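Local coordinates for DBF2 kinase activator protein MOB1 (Saccharomyces cerevisiae, PDB 2HJN), which activates the mitotic exit network kinase DBF2 by binding it as a regulatory subunit, allowing its phosphorylation by the upstream kinase CDC15 in late anaphase, at residues 183-186 against 187-191; 197-200 against 201-205; 140-143 against 144-148; 76-79 against 80-84. All blocks are in the same frame, centred on the assembly; numbering follows the deposited sequence.

Contact 1 of 4, residues 183-186 against 187-191; sequences HIYC and HHFNE. With ZN (zinc ion), chain B.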
loop_
_atom_site.group_PDB
_atom_site.type_symbol
_atom_site.label_atom_id
_atom_site.label_comp_id
_atom_site.label_asym_id
_atom_site.label_seq_id
_atom_site.Cartn_x
_atom_site.Cartn_y
_atom_site.Cartn_z
ATOM N N HIS A 183 8.022 0.172 14.825
ATOM C CA HIS A 183 6.714 0.756 15.209
ATOM C C HIS A 183 5.525 0.028 14.527
ATOM O O HIS A 183 4.466 -0.185 15.150
ATOM C CB HIS A 183 6.668 2.274 14.922
ATOM C CG HIS A 183 5.415 2.921 15.424
ATOM N ND1 HIS A 183 5.105 3.004 16.767
ATOM C CD2 HIS A 183 4.325 3.369 14.753
ATOM C CE1 HIS A 183 3.893 3.513 16.902
ATOM N NE2 HIS A 183 3.397 3.740 15.694
ATOM N N ILE A 184 5.679 -0.295 13.235
ATOM C CA ILE A 184 4.614 -0.966 12.469
ATOM C C ILE A 184 4.248 -2.304 13.092
ATOM O O ILE A 184 3.082 -2.586 13.332
ATOM C CB ILE A 184 4.968 -1.173 10.909
ATOM C CG1 ILE A 184 5.004 0.145 10.143
ATOM C CG2 ILE A 184 3.881 -1.989 10.155
ATOM C CD1 ILE A 184 5.755 0.047 8.819
ATOM N N TYR A 185 5.266 -3.138 13.349
ATOM C CA TYR A 185 5.054 -4.504 13.865
ATOM C C TYR A 185 4.463 -4.488 15.262
ATOM O O TYR A 185 3.573 -5.284 15.584
ATOM C CB TYR A 185 6.420 -5.231 13.926
ATOM C CG TYR A 185 6.742 -6.037 12.705
ATOM C CD1 TYR A 185 7.765 -5.637 11.835
ATOM C CD2 TYR A 185 5.994 -7.188 12.383
ATOM C CE1 TYR A 185 8.057 -6.376 10.683
ATOM C CE2 TYR A 185 6.269 -7.924 11.231
ATOM C CZ TYR A 185 7.305 -7.512 10.381
ATOM O OH TYR A 185 7.628 -8.250 9.239
ATOM N N CYS A 186 4.993 -3.614 16.133
ATOM C CA CYS A 186 4.567 -3.563 17.548
ATOM C C CYS A 186 3.250 -2.785 17.795
ATOM O O CYS A 186 2.547 -3.040 18.792
ATOM C CB CYS A 186 5.673 -3.023 18.454
ATOM S SG CYS A 186 7.184 -4.014 18.423
ATOM N N HIS A 187 2.894 -1.873 16.907
ATOM C CA HIS A 187 1.681 -1.089 17.121
ATOM C C HIS A 187 0.610 -1.068 16.032
ATOM O O HIS A 187 -0.536 -0.656 16.301
ATOM C CB HIS A 187 2.081 0.304 17.656
ATOM C CG HIS A 187 2.878 0.200 18.930
ATOM N ND1 HIS A 187 2.290 -0.089 20.136
ATOM C CD2 HIS A 187 4.217 0.184 19.157
ATOM C CE1 HIS A 187 3.219 -0.182 21.070
ATOM N NE2 HIS A 187 4.399 -0.051 20.493
ATOM N N HIS A 188 0.946 -1.540 14.820
ATOM C CA HIS A 188 -0.055 -1.541 13.726
ATOM C C HIS A 188 -0.254 -2.857 12.983
ATOM O O HIS A 188 -0.843 -2.865 11.906
ATOM C CB HIS A 188 0.238 -0.380 12.747
ATOM C CG HIS A 188 0.188 0.963 13.418
ATOM N ND1 HIS A 188 -0.993 1.533 13.842
ATOM C CD2 HIS A 188 1.178 1.764 13.880
ATOM C CE1 HIS A 188 -0.736 2.672 14.461
ATOM N NE2 HIS A 188 0.577 2.845 14.491
ATOM N N PHE A 189 0.242 -3.962 13.524
ATOM C CA PHE A 189 0.177 -5.223 12.734
ATOM C C PHE A 189 -1.246 -5.666 12.428
ATOM O O PHE A 189 -1.456 -6.249 11.364
ATOM C CB PHE A 189 0.970 -6.359 13.363
ATOM C CG PHE A 189 1.210 -7.574 12.445
ATOM C CD1 PHE A 189 2.306 -7.608 11.553
ATOM C CD2 PHE A 189 0.399 -8.723 12.521
ATOM C CE1 PHE A 189 2.529 -8.727 10.710
ATOM C CE2 PHE A 189 0.628 -9.817 11.665
ATOM C CZ PHE A 189 1.686 -9.829 10.777
ATOM N N ASN A 190 -2.179 -5.456 13.356
ATOM C CA ASN A 190 -3.608 -5.811 13.115
ATOM C C ASN A 190 -4.208 -5.185 11.858
ATOM O O ASN A 190 -5.082 -5.763 11.218
ATOM C CB ASN A 190 -4.556 -5.533 14.317
ATOM C CG ASN A 190 -4.270 -4.203 15.073
ATOM O OD1 ASN A 190 -4.748 -4.043 16.209
ATOM N ND2 ASN A 190 -3.512 -3.257 14.466
ATOM N N GLU A 191 -3.707 -4.009 11.514
ATOM C CA GLU A 191 -4.263 -3.220 10.399
ATOM C C GLU A 191 -3.631 -3.708 9.107
ATOM O O GLU A 191 -4.271 -3.775 8.092
ATOM C CB GLU A 191 -4.028 -1.731 10.657
ATOM C CG GLU A 191 -4.987 -1.129 11.745
ATOM C CD GLU A 191 -4.261 -0.357 12.849
ATOM O OE1 GLU A 191 -3.031 -0.220 12.799
ATOM O OE2 GLU A 191 -4.921 0.128 13.790
HETATM ZN ZN ZN B . 1.416 4.496 15.409
HETATM O O HOH W 1 0.857 -4.898 16.382
#

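Contact 2 of 4, residues 197-200 against 201-205; sequences LQTV and LNTSF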
loop_
_atom_site.group_PDB
_atom_site.type_symbol
_atom_site.label_atom_id
_atom_site.label_comp_id
_atom_site.label_asym_id
_atom_site.label_seq_id
_atom_site.Cartn_x
_atom_site.Cartn_y
_atom_site.Cartn_z
ATOM N N LEU A 197 -1.655 -7.561 4.043
ATOM C CA LEU A 197 -0.296 -7.132 3.666
ATOM C C LEU A 197 0.774 -7.791 4.506
ATOM O O LEU A 197 1.930 -7.376 4.465
ATOM C CB LEU A 197 -0.161 -5.618 3.821
ATOM C CG LEU A 197 -0.862 -4.816 2.738
ATOM C CD1 LEU A 197 -0.989 -3.301 3.136
ATOM C CD2 LEU A 197 -0.022 -4.966 1.478
ATOM N N GLN A 198 0.386 -8.826 5.266
ATOM C CA GLN A 198 1.340 -9.534 6.148
ATOM C C GLN A 198 2.532 -10.098 5.414
ATOM O O GLN A 198 3.667 -9.992 5.908
ATOM C CB GLN A 198 0.670 -10.623 7.035
ATOM C CG GLN A 198 -0.040 -11.705 6.241
ATOM C CD GLN A 198 -1.529 -11.540 6.147
ATOM O OE1 GLN A 198 -2.313 -12.510 6.368
ATOM N NE2 GLN A 198 -1.951 -10.350 5.825
ATOM N N THR A 199 2.301 -10.653 4.214
ATOM C CA THR A 199 3.379 -11.319 3.439
ATOM C C THR A 199 4.302 -10.286 2.776
ATOM O O THR A 199 5.518 -10.436 2.812
ATOM C CB THR A 199 2.815 -12.392 2.417
ATOM O OG1 THR A 199 1.998 -13.356 3.106
ATOM C CG2 THR A 199 3.953 -13.157 1.741
ATOM N N VAL A 200 3.722 -9.199 2.250
ATOM C CA VAL A 200 4.501 -8.094 1.724
ATOM C C VAL A 200 5.354 -7.464 2.856
ATOM O O VAL A 200 6.535 -7.126 2.633
ATOM C CB VAL A 200 3.612 -7.027 1.031
ATOM C CG1 VAL A 200 4.448 -5.811 0.620
ATOM C CG2 VAL A 200 2.971 -7.593 -0.185
ATOM N N LEU A 201 4.773 -7.299 4.047
ATOM C CA LEU A 201 5.525 -6.688 5.171
ATOM C C LEU A 201 6.694 -7.599 5.560
ATOM O O LEU A 201 7.827 -7.146 5.672
ATOM C CB LEU A 201 4.611 -6.466 6.410
ATOM C CG LEU A 201 5.271 -5.967 7.710
ATOM C CD1 LEU A 201 6.144 -4.718 7.513
ATOM C CD2 LEU A 201 4.161 -5.723 8.818
ATOM N N ASN A 202 6.396 -8.885 5.770
ATOM C CA ASN A 202 7.397 -9.872 6.219
ATOM C C ASN A 202 8.488 -10.098 5.166
ATOM O O ASN A 202 9.656 -10.284 5.528
ATOM C CB ASN A 202 6.761 -11.220 6.629
ATOM C CG ASN A 202 5.889 -11.137 7.879
ATOM O OD1 ASN A 202 5.937 -10.179 8.657
ATOM N ND2 ASN A 202 5.047 -12.166 8.062
ATOM N N THR A 203 8.110 -10.058 3.890
ATOM C CA THR A 203 9.077 -10.194 2.780
ATOM C C THR A 203 10.038 -9.026 2.687
ATOM O O THR A 203 11.234 -9.247 2.565
ATOM C CB THR A 203 8.396 -10.481 1.388
ATOM O OG1 THR A 203 7.578 -11.682 1.483
ATOM C CG2 THR A 203 9.442 -10.675 0.301
ATOM N N SER A 204 9.516 -7.791 2.742
ATOM C CA SER A 204 10.355 -6.536 2.810
ATOM C C SER A 204 11.334 -6.541 3.968
ATOM O O SER A 204 12.524 -6.277 3.817
ATOM C CB SER A 204 9.408 -5.314 2.940
ATOM O OG SER A 204 10.081 -4.030 3.045
ATOM N N PHE A 205 10.800 -6.814 5.163
ATOM C CA PHE A 205 11.623 -6.834 6.366
ATOM C C PHE A 205 12.740 -7.916 6.314
ATOM O O PHE A 205 13.879 -7.657 6.756
ATOM C CB PHE A 205 10.699 -7.048 7.564
ATOM C CG PHE A 205 11.400 -7.062 8.905
ATOM C CD1 PHE A 205 11.865 -5.887 9.465
ATOM C CD2 PHE A 205 11.556 -8.258 9.613
ATOM C CE1 PHE A 205 12.519 -5.883 10.706
ATOM C CE2 PHE A 205 12.202 -8.297 10.884
ATOM C CZ PHE A 205 12.683 -7.119 11.424
#

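Contact 3 of 4, residues 140-143 against 144-148; sequences MRWC and QDQFD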
loop_
_atom_site.group_PDB
_atom_site.type_symbol
_atom_site.label_atom_id
_atom_site.label_comp_id
_atom_site.label_asym_id
_atom_site.label_seq_id
_atom_site.Cartn_x
_atom_site.Cartn_y
_atom_site.Cartn_z
HETATM N N MSE A 140 11.495 10.294 7.462
HETATM C CA MSE A 140 11.377 9.978 6.013
HETATM C C MSE A 140 11.740 11.183 5.159
HETATM O O MSE A 140 12.435 11.026 4.166
HETATM C CB MSE A 140 9.970 9.519 5.662
HETATM C CG MSE A 140 9.567 8.223 6.370
HETATM SE SE MSE A 140 10.659 6.610 5.890
HETATM C CE MSE A 140 9.471 6.077 4.442
ATOM N N ARG A 141 11.271 12.381 5.520
ATOM C CA ARG A 141 11.673 13.622 4.805
ATOM C C ARG A 141 13.193 13.861 4.922
ATOM O O ARG A 141 13.801 14.349 3.998
ATOM C CB ARG A 141 10.929 14.886 5.318
ATOM C CG ARG A 141 9.398 15.031 4.954
ATOM C CD ARG A 141 8.974 14.719 3.486
ATOM N NE ARG A 141 8.947 13.282 3.128
ATOM C CZ ARG A 141 8.027 12.396 3.476
ATOM N NH1 ARG A 141 7.001 12.706 4.256
ATOM N NH2 ARG A 141 8.150 11.151 3.054
ATOM N N TRP A 142 13.780 13.530 6.068
ATOM C CA TRP A 142 15.264 13.596 6.222
ATOM C C TRP A 142 15.984 12.605 5.256
ATOM O O TRP A 142 17.026 12.945 4.634
ATOM C CB TRP A 142 15.701 13.381 7.692
ATOM C CG TRP A 142 17.209 13.344 7.855
ATOM C CD1 TRP A 142 18.060 14.398 8.040
ATOM C CD2 TRP A 142 18.008 12.176 7.816
ATOM N NE1 TRP A 142 19.366 13.943 8.155
ATOM C CE2 TRP A 142 19.361 12.578 8.001
ATOM C CE3 TRP A 142 17.713 10.808 7.695
ATOM C CZ2 TRP A 142 20.414 11.665 8.003
ATOM C CZ3 TRP A 142 18.790 9.894 7.663
ATOM C CH2 TRP A 142 20.111 10.326 7.853
ATOM N N CYS A 143 15.438 11.389 5.120
ATOM C CA CYS A 143 16.030 10.428 4.172
ATOM C C CYS A 143 16.021 10.961 2.730
ATOM O O CYS A 143 17.022 10.822 2.018
ATOM C CB CYS A 143 15.334 9.052 4.245
ATOM S SG CYS A 143 15.631 8.167 5.772
ATOM N N GLN A 144 14.881 11.506 2.298
ATOM C CA GLN A 144 14.755 12.110 0.968
ATOM C C GLN A 144 15.741 13.258 0.752
ATOM O O GLN A 144 16.310 13.379 -0.328
ATOM C CB GLN A 144 13.310 12.585 0.675
ATOM C CG GLN A 144 12.304 11.442 0.612
ATOM C CD GLN A 144 10.973 11.889 0.112
ATOM O OE1 GLN A 144 10.242 12.587 0.831
ATOM N NE2 GLN A 144 10.646 11.529 -1.154
ATOM N N ASP A 145 15.925 14.108 1.764
ATOM C CA ASP A 145 16.947 15.135 1.699
ATOM C C ASP A 145 18.352 14.560 1.519
ATOM O O ASP A 145 19.158 15.161 0.812
ATOM C CB ASP A 145 16.892 16.112 2.895
ATOM C CG ASP A 145 15.606 16.956 2.925
ATOM O OD1 ASP A 145 14.945 17.160 1.867
ATOM O OD2 ASP A 145 15.260 17.422 4.029
ATOM N N GLN A 146 18.670 13.398 2.112
ATOM C CA GLN A 146 19.994 12.796 1.831
ATOM C C GLN A 146 20.025 12.258 0.399
ATOM O O GLN A 146 20.999 12.501 -0.318
ATOM C CB GLN A 146 20.360 11.677 2.828
ATOM C CG GLN A 146 20.161 12.023 4.316
ATOM C CD GLN A 146 20.622 13.467 4.730
ATOM O OE1 GLN A 146 21.830 13.716 4.858
ATOM N NE2 GLN A 146 19.642 14.390 5.005
ATOM N N PHE A 147 18.961 11.552 -0.036
ATOM C CA PHE A 147 18.946 10.989 -1.420
ATOM C C PHE A 147 19.099 12.117 -2.454
ATOM O O PHE A 147 19.669 11.934 -3.542
ATOM C CB PHE A 147 17.651 10.186 -1.712
ATOM C CG PHE A 147 17.420 8.995 -0.809
ATOM C CD1 PHE A 147 16.131 8.719 -0.315
ATOM C CD2 PHE A 147 18.478 8.161 -0.412
ATOM C CE1 PHE A 147 15.896 7.628 0.533
ATOM C CE2 PHE A 147 18.252 7.063 0.452
ATOM C CZ PHE A 147 16.920 6.797 0.921
ATOM N N ASP A 148 18.581 13.294 -2.116
ATOM C CA ASP A 148 18.514 14.410 -3.096
ATOM C C ASP A 148 19.789 15.299 -3.051
ATOM O O ASP A 148 19.927 16.276 -3.815
ATOM C CB ASP A 148 17.266 15.258 -2.835
ATOM C CG ASP A 148 15.989 14.631 -3.378
ATOM O OD1 ASP A 148 16.034 13.638 -4.146
ATOM O OD2 ASP A 148 14.917 15.154 -3.046
#

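Contact 4 of 4, residues 76-79 against 80-84; sequences NEWL and AVHCV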
loop_
_atom_site.group_PDB
_atom_site.type_symbol
_atom_site.label_atom_id
_atom_site.label_comp_id
_atom_site.label_asym_id
_atom_site.label_seq_id
_atom_site.Cartn_x
_atom_site.Cartn_y
_atom_site.Cartn_z
ATOM N N ASN A 76 29.221 0.634 -3.379
ATOM C CA ASN A 76 28.492 1.909 -3.140
ATOM C C ASN A 76 27.232 2.063 -3.979
ATOM O O ASN A 76 26.192 2.504 -3.459
ATOM C CB ASN A 76 29.395 3.113 -3.413
ATOM C CG ASN A 76 30.451 3.303 -2.349
ATOM O OD1 ASN A 76 30.415 2.667 -1.285
ATOM N ND2 ASN A 76 31.420 4.182 -2.633
ATOM N N GLU A 77 27.323 1.736 -5.282
ATOM C CA GLU A 77 26.157 1.824 -6.138
ATOM C C GLU A 77 25.054 0.842 -5.748
ATOM O O GLU A 77 23.876 1.218 -5.673
ATOM C CB GLU A 77 26.505 1.661 -7.609
ATOM C CG GLU A 77 26.245 2.909 -8.378
ATOM C CD GLU A 77 26.671 2.803 -9.817
ATOM O OE1 GLU A 77 25.932 2.173 -10.628
ATOM O OE2 GLU A 77 27.756 3.368 -10.123
ATOM N N TRP A 78 25.466 -0.406 -5.538
ATOM C CA TRP A 78 24.611 -1.489 -5.085
ATOM C C TRP A 78 23.915 -1.099 -3.760
ATOM O O TRP A 78 22.687 -1.205 -3.633
ATOM C CB TRP A 78 25.477 -2.750 -4.929
ATOM C CG TRP A 78 24.748 -4.017 -4.572
ATOM C CD1 TRP A 78 24.812 -4.685 -3.392
ATOM C CD2 TRP A 78 23.853 -4.755 -5.413
ATOM N NE1 TRP A 78 24.024 -5.810 -3.448
ATOM C CE2 TRP A 78 23.425 -5.879 -4.673
ATOM C CE3 TRP A 78 23.386 -4.579 -6.719
ATOM C CZ2 TRP A 78 22.537 -6.822 -5.188
ATOM C CZ3 TRP A 78 22.506 -5.524 -7.245
ATOM C CH2 TRP A 78 22.084 -6.621 -6.477
ATOM N N LEU A 79 24.681 -0.607 -2.794
ATOM C CA LEU A 79 24.087 -0.164 -1.522
ATOM C C LEU A 79 23.170 1.090 -1.656
ATOM O O LEU A 79 22.084 1.119 -1.057
ATOM C CB LEU A 79 25.145 0.004 -0.444
ATOM C CG LEU A 79 26.093 -1.174 -0.117
ATOM C CD1 LEU A 79 26.647 -1.081 1.302
ATOM C CD2 LEU A 79 25.550 -2.547 -0.403
ATOM N N ALA A 80 23.573 2.063 -2.493
ATOM C CA ALA A 80 22.733 3.227 -2.826
ATOM C C ALA A 80 21.390 2.823 -3.494
ATOM O O ALA A 80 20.324 3.304 -3.101
ATOM C CB ALA A 80 23.508 4.235 -3.703
ATOM N N VAL A 81 21.447 1.972 -4.511
ATOM C CA VAL A 81 20.231 1.416 -5.145
ATOM C C VAL A 81 19.285 0.791 -4.130
ATOM O O VAL A 81 18.107 1.141 -4.105
ATOM C CB VAL A 81 20.522 0.398 -6.288
ATOM C CG1 VAL A 81 19.219 -0.347 -6.743
ATOM C CG2 VAL A 81 21.130 1.133 -7.478
ATOM N N HIS A 82 19.790 -0.117 -3.297
ATOM C CA HIS A 82 18.938 -0.777 -2.329
ATOM C C HIS A 82 18.447 0.083 -1.182
ATOM O O HIS A 82 17.383 -0.189 -0.659
ATOM C CB HIS A 82 19.570 -2.062 -1.813
ATOM C CG HIS A 82 19.695 -3.091 -2.887
ATOM N ND1 HIS A 82 18.725 -4.039 -3.126
ATOM C CD2 HIS A 82 20.622 -3.242 -3.857
ATOM C CE1 HIS A 82 19.069 -4.759 -4.177
ATOM N NE2 HIS A 82 20.220 -4.301 -4.637
ATOM N N CYS A 83 19.234 1.080 -0.763
ATOM C CA CYS A 83 18.790 1.998 0.283
ATOM C C CYS A 83 17.554 2.813 -0.180
ATOM O O CYS A 83 16.590 2.931 0.552
ATOM C CB CYS A 83 19.969 2.892 0.724
ATOM S SG CYS A 83 19.690 3.872 2.208
ATOM N N VAL A 84 17.561 3.345 -1.406
ATOM C CA VAL A 84 16.360 4.034 -1.948
ATOM C C VAL A 84 15.177 3.057 -2.122
ATOM O O VAL A 84 14.040 3.401 -1.790
ATOM C CB VAL A 84 16.629 4.779 -3.268
ATOM C CG1 VAL A 84 15.345 5.310 -3.880
ATOM C CG2 VAL A 84 17.664 5.923 -3.080
#

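Contact 1 of 4, residues 183-186 against 187-191
His-183 and His-188 reach the same zinc ion from the end of one helix and the start of the next, each through its NE2. His-183 NE2 lies 2.1 Å from the zinc, and His-188 NE2 binds it at the same length. The two imidazoles are turned against each other, their planes 65° apart, in neither a stack nor an edge-to-face pair; His-183 meets the rim of the His-188 ring close to its plane. With CG anti to the backbone N (chi1 -174°), the His-183 ring leans forward along the chain toward the metal.

On the side away from the metal, each ring is held by its ND1. His-188 ND1 donates to Glu-191 OE1 at 2.9 Å, using the syn lone pair of the carboxylate, and this oxygen lies almost exactly in the imidazole plane. The bond holds the rotation of the ring and would probably make NE2 a stronger ligand. His-183 ND1 is taken up by the carbonyl of Ile-110.

His-187 brings its CB obliquely toward the His-183 ring, an off-centre CH-pi contact 4.2 Å from the centroid, while its own ring lies slid aside. Farther from the zinc, Tyr-185 and Phe-189 run side by side with their rings rim to rim, Tyr-185 CD2 3.8 Å from Phe-189 CD1. One water joins Tyr-185 O to Phe-189 N at the junction of the helices. Cys-101 and Cys-106 complete the Cys2His2 zinc site of the MOB1/phocein fold; the histidine half of that site is built on this helix-to-helix turn.

Contact 2 of 4, residues 197-200 against 201-205
Thr-199 O takes two hydrogen bonds from Thr-203, one from the backbone N at 2.8 Å and one from the side chain, where Thr-203 OG1 comes within 2.7 Å of Thr-199 O. The two donors arrive on opposite faces of the carbonyl plane, the hydroxyl 38° out of it. Thr-203 can make this second bond because its OG1 stands beside its backbone N, chi1 -57°, and therefore faces back down the helix toward the previous turn. The methyl CG2 of Thr-199 lies 3.9 Å from Thr-203 OG1.

Around this pair runs the regular i to i+4 ladder of the first turns of helix 198-214, a helix of the MOB1/phocein fold that reaches the second subunit of the homodimer and for which Leu-197 is the N-cap residue. The Leu-197 carbonyl oxygen receives Leu-201 N at 2.9 Å, and Asn-202 N is bonded to Gln-198 O. The ladder continues as Ser-204 N donates to Val-200 O, at 3.1 Å and nearly straight (169°).

The other polar ends are satisfied beyond these turns: Glu-60 binds Thr-199 OG1 with one carboxylate oxygen and Asn-202 ND2 with the other, and Asn-202 OD1 meets the hydroxyl of Tyr-185. The buried Ser-204 OG is bonded to both Tyr-181 OH and Gln-89 OE1. Leu-201 packs against Phe-189 and Ile-192 of helix 189-194 and Leu-93 of helix 75-97, whereas Val-200 and Leu-197 pack on Val-200 and Met-92 of the second subunit, respectively.

Contact 3 of 4, residues 140-143 against 144-148
Met-140, a selenomethionine in this crystal, touches Gln-144 through its carbonyl, the Met-140 O accepting Gln-144 N at 3.1 Å and lying near Gln-144 CG. Next along the helix, the Arg-141 side chain, bent at chi2 and chi3, turns back alongside the extended Gln-144. Arg-141 NE donates to Gln-144 OE1 at 2.7 Å, a bond bent to 144°, with guanidinium and amide planes 75° apart. The rest of the guanidinium is shared between Glu-137, in a salt bridge, and the hydroxyls of Tyr-26 and Tyr-87.

Trp-142 carries a ring-amide stack. The amide of Gln-146 lies flat over one face of its indole, the planes only 12° apart; Gln-146 NE2 is 3.2 Å from Trp-142 NE1, a stacking distance between two donors and not a hydrogen bond. Gln-146 CG sits 3.8 Å from the centroid of the six-membered ring. The same NE2 donates to Trp-142 O at 3.0 Å, on the opposite face of that carbonyl from Gln-146 N. Replacing Trp-142 by an alanine would probably leave the Gln-146 amide without the indole face it stacks on, and Arg-176 without its cation-pi partner.

Cys-143 O accepts Phe-147 N in the carbonyl plane and also sits over one face of the Phe-147 ring, 3.3 Å from Phe-147 CD1. These i to i+3 and i to i+4 contacts lie where helix 132-147 packs its Met-140, Cys-143 and Phe-147 side against helices 75-97 and 165-187 of the helical MOB1/phocein fold.

Contact 4 of 4, residues 76-79 against 80-84
Trp-78 turns its indole forward along the helix, CG anti to the backbone N (chi1 -175°), while His-82, one turn later, has its CG beside its own N (chi1 -66°) and leans back to meet it. The result is an i to i+4 aromatic pair near the start of helix 75-97, a long helix of the MOB1/phocein fold.

The imidazole presents its edge to the indole face in an edge-to-face arrangement, the planes 59° apart and the centroids of the His-82 ring and the Trp-78 six-membered ring separated by 4.4 Å. His-82 NE2 leads, lying over the six-membered ring, at the benzo end of the indole, 3.5 Å from both CZ2 and CH2 of Trp-78. A leucine in place of Trp-78 would probably strip His-82 NE2 of this flat aromatic surface and leave Val-67 O without its indole N-H donor. Phe-211 of helix 198-214 meets both rings, stacking on His-82, so the pair becomes part of a three-ring group between the two helices.

Beneath the rings the backbone is regularly bonded. Ala-80 N donates to Asn-76 O at 2.8 Å, and Val-81 N reaches Glu-77 O in an almost straight bond. Val-81 also brings its CG2 to 3.3 Å from Glu-77 O. Farther along, Cys-83 N is bonded to Leu-79 O, and the Cys-83 side chain packs on Ile-170 and Ile-173 of helix 165-187. Trp-78 O accepts His-82 N at 3.1 Å and has the edge of the imidazole beside it, His-82 CD2 lying 2.9 Å from that oxygen.

Along the chain the order is contact 4, contact 3, contact 1, contact 2, all within the MOB1/phocein fold. Contacts 1 and 2 adjoin, with centres about 12 Å apart: the Tyr-185 hydroxyl and the Phe-189 ring tie the zinc-binding turn to helix 198-214. Contacts 3 and 4, about 14 Å apart between centres, meet where Phe-147 at the end of helix 132-147 packs on Val-84 of helix 75-97. The pairs are separated: contacts 1 and 4 have centres about 27 Å apart, on opposite sides of the chain's centre. Helix 75-97 carries contact 4 near its start and touches contacts 1 and 2 farther along, joining the zinc-site end and the opposite end into one mainly helical domain.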